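Local coordinates for telomerase reverse transcriptase (Candida albicans SC5314, PDB 6ZDQ), which probably extends chromosome ends as the reverse transcriptase of telomerase, copying a template within its RNA component into telomeric DNA repeats, at residues K231-P236 with I244-K249; E225-G230 with I432-G437. All coordinates share one frame; numbering follows the deposited sequence.

Contact 1: K231-P236 with I244-K249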
ATOM      1  N   LYS A 231       8.507   7.445 -14.952  1.00143.30           N
ATOM      2  CA  LYS A 231       7.348   8.182 -15.443  1.00115.07           C
ATOM      3  C   LYS A 231       6.800   9.030 -14.305  1.00107.19           C
ATOM      4  O   LYS A 231       6.373   8.494 -13.278  1.00120.06           O
ATOM      5  CB  LYS A 231       6.277   7.229 -15.984  1.00112.09           C
ATOM      6  CG  LYS A 231       5.494   7.775 -17.171  1.00127.53           C
ATOM      7  CD  LYS A 231       4.979   6.651 -18.067  1.00123.10           C
ATOM      8  CE  LYS A 231       3.840   5.880 -17.417  1.00120.57           C
ATOM      9  NZ  LYS A 231       2.586   6.682 -17.363  1.00128.72           N
ATOM     10  N   ILE A 232       6.823  10.350 -14.484  1.00102.05           N
ATOM     11  CA  ILE A 232       6.391  11.266 -13.434  1.00127.02           C
ATOM     12  C   ILE A 232       4.876  11.193 -13.289  1.00107.74           C
ATOM     13  O   ILE A 232       4.134  11.392 -14.258  1.00100.37           O
ATOM     14  CB  ILE A 232       6.856  12.697 -13.731  1.00120.42           C
ATOM     15  CG1 ILE A 232       8.384  12.750 -13.795  1.00113.55           C
ATOM     16  CG2 ILE A 232       6.325  13.662 -12.680  1.00100.03           C
ATOM     17  CD1 ILE A 232       8.938  14.131 -14.057  1.00111.25           C
ATOM     18  N   LYS A 233       4.413  10.900 -12.075  1.00 98.53           N
ATOM     19  CA  LYS A 233       2.996  10.855 -11.755  1.00104.22           C
ATOM     20  C   LYS A 233       2.745  11.603 -10.452  1.00111.15           C
ATOM     21  O   LYS A 233       3.665  11.858  -9.671  1.00119.88           O
ATOM     22  CB  LYS A 233       2.490   9.409 -11.651  1.00106.81           C
ATOM     23  CG  LYS A 233       2.590   8.625 -12.953  1.00101.19           C
ATOM     24  CD  LYS A 233       2.057   7.209 -12.791  1.00131.62           C
ATOM     25  CE  LYS A 233       2.142   6.430 -14.097  1.00137.71           C
ATOM     26  NZ  LYS A 233       1.661   5.026 -13.953  1.00131.15           N
ATOM     27  N   LEU A 234       1.482  11.960 -10.223  1.00 94.45           N
ATOM     28  CA  LEU A 234       1.078  12.735  -9.059  1.00 97.83           C
ATOM     29  C   LEU A 234       0.193  11.905  -8.137  1.00107.28           C
ATOM     30  O   LEU A 234      -0.682  11.163  -8.599  1.00 92.80           O
ATOM     31  CB  LEU A 234       0.340  14.011  -9.477  1.00109.44           C
ATOM     32  CG  LEU A 234       1.172  15.068 -10.206  1.00 96.59           C
ATOM     33  CD1 LEU A 234       0.300  16.234 -10.633  1.00 97.03           C
ATOM     34  CD2 LEU A 234       2.315  15.548  -9.326  1.00114.52           C
ATOM     35  N   ILE A 235       0.426  12.038  -6.833  1.00 95.04           N
ATOM     36  CA  ILE A 235      -0.352  11.345  -5.807  1.00103.40           C
ATOM     37  C   ILE A 235      -0.829  12.359  -4.770  1.00103.97           C
ATOM     38  O   ILE A 235      -0.003  12.931  -4.042  1.00134.00           O
ATOM     39  CB  ILE A 235       0.468  10.227  -5.143  1.00 95.21           C
ATOM     40  CG1 ILE A 235       0.936   9.207  -6.183  1.00 94.40           C
ATOM     41  CG2 ILE A 235      -0.348   9.538  -4.064  1.00 95.21           C
ATOM     42  CD1 ILE A 235      -0.190   8.435  -6.832  1.00 92.78           C
ATOM     43  N   PRO A 236      -2.134  12.615  -4.665  1.00101.84           N
ATOM     44  CA  PRO A 236      -2.626  13.615  -3.701  1.00119.78           C
ATOM     45  C   PRO A 236      -2.723  13.027  -2.300  1.00 99.94           C
ATOM     46  O   PRO A 236      -3.370  11.997  -2.092  1.00 96.89           O
ATOM     47  CB  PRO A 236      -4.011  13.979  -4.248  1.00138.55           C
ATOM     48  CG  PRO A 236      -4.463  12.723  -4.947  1.00104.33           C
ATOM     49  CD  PRO A 236      -3.219  12.056  -5.491  1.00 96.50           C
ATOM     50  N   ILE A 244       5.965  11.328  -7.595  1.00 99.16           N
ATOM     51  CA  ILE A 244       6.704  10.076  -7.591  1.00100.38           C
ATOM     52  C   ILE A 244       7.081   9.735  -9.026  1.00110.44           C
ATOM     53  O   ILE A 244       6.550  10.295  -9.989  1.00 98.69           O
ATOM     54  CB  ILE A 244       5.904   8.925  -6.944  1.00 98.63           C
ATOM     55  CG1 ILE A 244       4.593   8.687  -7.697  1.00 98.49           C
ATOM     56  CG2 ILE A 244       5.640   9.220  -5.476  1.00100.41           C
ATOM     57  CD1 ILE A 244       4.615   7.472  -8.603  1.00 96.23           C
ATOM     58  N   CYS A 245       8.017   8.800  -9.159  1.00110.34           N
ATOM     59  CA  CYS A 245       8.509   8.363 -10.458  1.00100.59           C
ATOM     60  C   CYS A 245       8.489   6.844 -10.494  1.00100.48           C
ATOM     61  O   CYS A 245       9.132   6.195  -9.662  1.00117.83           O
ATOM     62  CB  CYS A 245       9.920   8.897 -10.715  1.00102.50           C
ATOM     63  SG  CYS A 245      10.362   9.036 -12.457  1.00114.16           S
ATOM     64  N   VAL A 246       7.752   6.281 -11.442  1.00 99.45           N
ATOM     65  CA  VAL A 246       7.611   4.835 -11.584  1.00106.46           C
ATOM     66  C   VAL A 246       8.536   4.378 -12.718  1.00119.78           C
ATOM     67  O   VAL A 246       8.345   4.814 -13.861  1.00119.77           O
ATOM     68  CB  VAL A 246       6.157   4.423 -11.856  1.00 97.49           C
ATOM     69  CG1 VAL A 246       5.384   4.347 -10.550  1.00106.74           C
ATOM     70  CG2 VAL A 246       5.486   5.403 -12.806  1.00112.09           C
ATOM     71  N   PRO A 247       9.531   3.540 -12.440  1.00129.01           N
ATOM     72  CA  PRO A 247      10.435   3.092 -13.511  1.00134.44           C
ATOM     73  C   PRO A 247       9.682   2.335 -14.594  1.00123.23           C
ATOM     74  O   PRO A 247       8.922   1.405 -14.315  1.00141.46           O
ATOM     75  CB  PRO A 247      11.432   2.188 -12.775  1.00110.48           C
ATOM     76  CG  PRO A 247      11.350   2.610 -11.340  1.00105.71           C
ATOM     77  CD  PRO A 247       9.924   3.012 -11.125  1.00103.28           C
ATOM     78  N   ILE A 248       9.899   2.744 -15.841  1.00128.79           N
ATOM     79  CA  ILE A 248       9.281   2.081 -16.983  1.00143.79           C
ATOM     80  C   ILE A 248      10.027   0.786 -17.282  1.00123.63           C
ATOM     81  O   ILE A 248      11.233   0.665 -17.041  1.00118.47           O
ATOM     82  CB  ILE A 248       9.252   3.011 -18.212  1.00136.97           C
ATOM     83  CG1 ILE A 248      10.672   3.389 -18.635  1.00132.09           C
ATOM     84  CG2 ILE A 248       8.426   4.255 -17.919  1.00126.24           C
ATOM     85  CD1 ILE A 248      10.729   4.223 -19.890  1.00131.61           C
ATOM     86  N   LYS A 249       9.300  -0.192 -17.810  1.00122.30           N
ATOM     87  CA  LYS A 249       9.875  -1.499 -18.128  1.00122.53           C
ATOM     88  C   LYS A 249      10.408  -1.544 -19.558  1.00127.57           C
ATOM     89  O   LYS A 249      10.055  -2.414 -20.353  1.00123.63           O
ATOM     90  CB  LYS A 249       8.838  -2.590 -17.889  1.00121.54           C
ATOM     91  CG  LYS A 249       8.299  -2.614 -16.466  1.00110.15           C
ATOM     92  CD  LYS A 249       7.346  -3.776 -16.241  1.00121.57           C
ATOM     93  CE  LYS A 249       6.847  -3.806 -14.805  1.00109.12           C
ATOM     94  NZ  LYS A 249       5.979  -4.986 -14.540  1.00132.52           N
TER
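Strands 231-236 and 244-247 run antiparallel as the two arms of a β-hairpin, the axes of these short segments 4.7 Å apart at closest approach and twisted to 137° between chain directions. By sequence and topology the hairpin probably corresponds to motifs 1 and 2 in the fingers of the reverse transcriptase domain. K231 with V246 and K233 with I244 are hydrogen-bonded pairs; between them I232 and C245 form a non-hydrogen-bonded pair. The K233-I244 rung is the better made: both N-H groups point almost straight at their acceptors, and each donor lies in the plane of the carbonyl it meets. At the K231-V246 rung the bond from V246 N to K231 O is straight but arrives above the carbonyl plane, while the return bond from K231 N to V246 O is weak, bent to 128° at the hydrogen. Side chains of K231, K233, I244 and V246 share one face. K233 is extended beyond CG and crosses V246 at about a right angle, its CE 3.7 Å from V246 CG2. I244 places CG1 in the crowded position between its own N and carbonyl carbon (chi1 60°), where it meets I235 CG1 at 4.0 Å, the two side chains crossing obliquely. On the other face I232 and C245 are buried, and L234 packs on helix 196-214. C245 turns its sulphur anti to the backbone N, which brings SG to 3.5 Å from K231 N.

Contact 2: E225-G230 with I432-G437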
ATOM      1  N   GLU A 225      20.470   8.069 -25.007  1.00162.49           N
ATOM      2  CA  GLU A 225      21.352   7.523 -23.987  1.00153.10           C
ATOM      3  C   GLU A 225      20.590   6.544 -23.102  1.00152.23           C
ATOM      4  O   GLU A 225      19.404   6.727 -22.821  1.00149.00           O
ATOM      5  CB  GLU A 225      21.952   8.638 -23.126  1.00136.26           C
ATOM      6  CG  GLU A 225      22.733   9.685 -23.904  1.00156.22           C
ATOM      7  CD  GLU A 225      23.331  10.756 -23.008  1.00145.01           C
ATOM      8  OE1 GLU A 225      23.261  10.608 -21.769  1.00133.14           O
ATOM      9  OE2 GLU A 225      23.868  11.748 -23.544  1.00136.99           O
ATOM     10  N   GLN A 226      21.287   5.498 -22.664  1.00154.31           N
ATOM     11  CA  GLN A 226      20.695   4.483 -21.796  1.00157.69           C
ATOM     12  C   GLN A 226      20.914   4.902 -20.347  1.00141.73           C
ATOM     13  O   GLN A 226      22.014   4.769 -19.803  1.00138.77           O
ATOM     14  CB  GLN A 226      21.280   3.106 -22.088  1.00161.92           C
ATOM     15  CG  GLN A 226      22.784   3.083 -22.300  1.00145.30           C
ATOM     16  CD  GLN A 226      23.299   1.684 -22.565  1.00164.42           C
ATOM     17  OE1 GLN A 226      22.535   0.719 -22.539  1.00154.57           O
ATOM     18  NE2 GLN A 226      24.596   1.567 -22.822  1.00158.97           N
ATOM     19  N   LEU A 227      19.864   5.417 -19.727  1.00124.72           N
ATOM     20  CA  LEU A 227      19.860   5.901 -18.358  1.00123.20           C
ATOM     21  C   LEU A 227      18.618   5.386 -17.664  1.00120.28           C
ATOM     22  O   LEU A 227      17.645   4.989 -18.324  1.00126.51           O
ATOM     23  CB  LEU A 227      19.882   7.437 -18.316  1.00129.10           C
ATOM     24  CG  LEU A 227      21.062   8.133 -18.990  1.00125.61           C
ATOM     25  CD1 LEU A 227      20.887   9.640 -18.930  1.00124.95           C
ATOM     26  CD2 LEU A 227      22.366   7.713 -18.333  1.00127.84           C
ATOM     27  N   PRO A 228      18.603   5.358 -16.331  1.00119.59           N
ATOM     28  CA  PRO A 228      17.377   4.987 -15.617  1.00122.39           C
ATOM     29  C   PRO A 228      16.240   5.934 -15.976  1.00117.67           C
ATOM     30  O   PRO A 228      16.369   7.156 -15.864  1.00139.61           O
ATOM     31  CB  PRO A 228      17.772   5.105 -14.142  1.00139.36           C
ATOM     32  CG  PRO A 228      19.253   4.927 -14.139  1.00144.74           C
ATOM     33  CD  PRO A 228      19.739   5.555 -15.410  1.00120.93           C
ATOM     34  N   CYS A 229      15.122   5.362 -16.411  1.00116.28           N
ATOM     35  CA  CYS A 229      14.006   6.143 -16.925  1.00127.71           C
ATOM     36  C   CYS A 229      12.734   5.789 -16.169  1.00108.27           C
ATOM     37  O   CYS A 229      12.373   4.611 -16.069  1.00130.32           O
ATOM     38  CB  CYS A 229      13.813   5.906 -18.425  1.00111.63           C
ATOM     39  SG  CYS A 229      12.703   7.088 -19.218  1.00160.91           S
ATOM     40  N   GLY A 230      12.060   6.808 -15.644  1.00129.02           N
ATOM     41  CA  GLY A 230      10.791   6.615 -14.972  1.00123.01           C
ATOM     42  C   GLY A 230       9.681   7.446 -15.582  1.00138.43           C
ATOM     43  O   GLY A 230       9.879   8.090 -16.617  1.00151.65           O
ATOM     44  N   ILE A 432      20.928   8.099  -8.561  1.00124.47           N
ATOM     45  CA  ILE A 432      20.789   9.405  -7.927  1.00124.72           C
ATOM     46  C   ILE A 432      20.680  10.497  -8.984  1.00124.78           C
ATOM     47  O   ILE A 432      19.719  11.275  -8.993  1.00125.63           O
ATOM     48  CB  ILE A 432      21.964   9.681  -6.972  1.00123.99           C
ATOM     49  CG1 ILE A 432      21.940   8.702  -5.797  1.00124.12           C
ATOM     50  CG2 ILE A 432      21.923  11.117  -6.476  1.00124.22           C
ATOM     51  CD1 ILE A 432      23.164   8.780  -4.914  1.00123.48           C
ATOM     52  N   TYR A 433      21.666  10.562  -9.880  1.00108.69           N
ATOM     53  CA  TYR A 433      21.777  11.655 -10.841  1.00119.05           C
ATOM     54  C   TYR A 433      21.128  11.324 -12.184  1.00125.48           C
ATOM     55  O   TYR A 433      20.249  12.054 -12.653  1.00137.49           O
ATOM     56  CB  TYR A 433      23.252  12.023 -11.037  1.00103.01           C
ATOM     57  CG  TYR A 433      23.937  12.523  -9.784  1.00102.79           C
ATOM     58  CD1 TYR A 433      23.919  13.872  -9.453  1.00124.71           C
ATOM     59  CD2 TYR A 433      24.605  11.650  -8.936  1.00116.09           C
ATOM     60  CE1 TYR A 433      24.545  14.338  -8.311  1.00112.80           C
ATOM     61  CE2 TYR A 433      25.234  12.107  -7.790  1.00104.41           C
ATOM     62  CZ  TYR A 433      25.201  13.451  -7.482  1.00123.71           C
ATOM     63  OH  TYR A 433      25.824  13.913  -6.345  1.00109.68           O
ATOM     64  N   ASP A 434      21.550  10.223 -12.808  1.00129.87           N
ATOM     65  CA  ASP A 434      21.200   9.923 -14.193  1.00129.89           C
ATOM     66  C   ASP A 434      19.722   9.617 -14.404  1.00135.47           C
ATOM     67  O   ASP A 434      19.294   9.530 -15.560  1.00137.74           O
ATOM     68  CB  ASP A 434      22.040   8.750 -14.699  1.00122.42           C
ATOM     69  CG  ASP A 434      23.518   9.072 -14.753  1.00128.63           C
ATOM     70  OD1 ASP A 434      24.133   9.222 -13.678  1.00140.64           O
ATOM     71  OD2 ASP A 434      24.065   9.184 -15.872  1.00132.50           O
ATOM     72  N   VAL A 435      18.940   9.436 -13.338  1.00130.00           N
ATOM     73  CA  VAL A 435      17.529   9.091 -13.499  1.00114.19           C
ATOM     74  C   VAL A 435      16.796  10.221 -14.207  1.00123.87           C
ATOM     75  O   VAL A 435      16.947  11.399 -13.861  1.00133.19           O
ATOM     76  CB  VAL A 435      16.897   8.777 -12.135  1.00 99.97           C
ATOM     77  CG1 VAL A 435      15.416   8.478 -12.297  1.00108.27           C
ATOM     78  CG2 VAL A 435      17.606   7.602 -11.490  1.00129.49           C
ATOM     79  N   VAL A 436      15.990   9.861 -15.207  1.00111.14           N
ATOM     80  CA  VAL A 436      15.241  10.816 -16.018  1.00111.23           C
ATOM     81  C   VAL A 436      13.778  10.396 -16.026  1.00110.57           C
ATOM     82  O   VAL A 436      13.467   9.219 -16.236  1.00115.09           O
ATOM     83  CB  VAL A 436      15.779  10.896 -17.461  1.00106.18           C
ATOM     84  CG1 VAL A 436      15.090  12.017 -18.224  1.00122.77           C
ATOM     85  CG2 VAL A 436      17.291  11.080 -17.477  1.00126.73           C
ATOM     86  N   GLY A 437      12.883  11.356 -15.801  1.00106.31           N
ATOM     87  CA  GLY A 437      11.451  11.117 -15.830  1.00122.65           C
ATOM     88  C   GLY A 437      10.815  11.796 -17.027  1.00115.39           C
ATOM     89  O   GLY A 437      11.239  12.877 -17.441  1.00112.40           O
TER
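L227 and P228 lean their side chains against the segment 434-436 that leads into strand 436-440. L227, with CG anti to its carbonyl carbon (chi1 -59°), spreads its two methyls over different neighbours: L227 CD2 lies 3.3 Å from D434 OD2, the side chains crossing at about a right angle, while CD1 reaches V436 CG2 obliquely at 4.1 Å. The proline ring touches both D434 and V435. P228 CD comes up to D434 CB at 4.0 Å, obliquely. P228 CB meets V435 CG2 at 3.6 Å, with the two side chains nearly perpendicular. V435 holds that methyl anti to its own carbonyl carbon, beside the backbone N. Beyond these side chains the backbones join as neighbouring parallel strands, C229 beside V436 and G230 beside G437. V436 makes both backbone bonds, one as donor and one as acceptor: its N-H bonds to P228 O at 2.8 Å, nearly along the C=O axis, and V436 O accepts from G230 N at 2.9 Å, within the carbonyl plane. This parallel pairing, across about 200 residues of sequence, joins the 229-247 hairpin to strand 436-440 in the mixed sheet of the reverse transcriptase domain. The salt bridge of D434 OD1 to R429, earlier in the chain, would tend to keep D434 ionised, while OD2 lies next to a methyl of L227.

In the fold
Strand 229-236 serves both contacts: contact 2 uses its beginning, beside the parallel strand 436-440, and contact 1 the rest of it, 231-236, beside the antiparallel strand 241-247. All three are consecutive strands of one mixed sheet. Along the chain, contact 1 lies inside the 201 residues that contact 2 closes. Their centres lie 13 Å apart, and they touch directly: I248 N probably donates a hydrogen bond to C229 O at 3.1 Å, and C245 SG packs against G230 CA at 3.5 Å. Neither contact reaches the bound RNA fragment, whose nearest atom is about 21 Å from contact 1 and about 31 Å from contact 2.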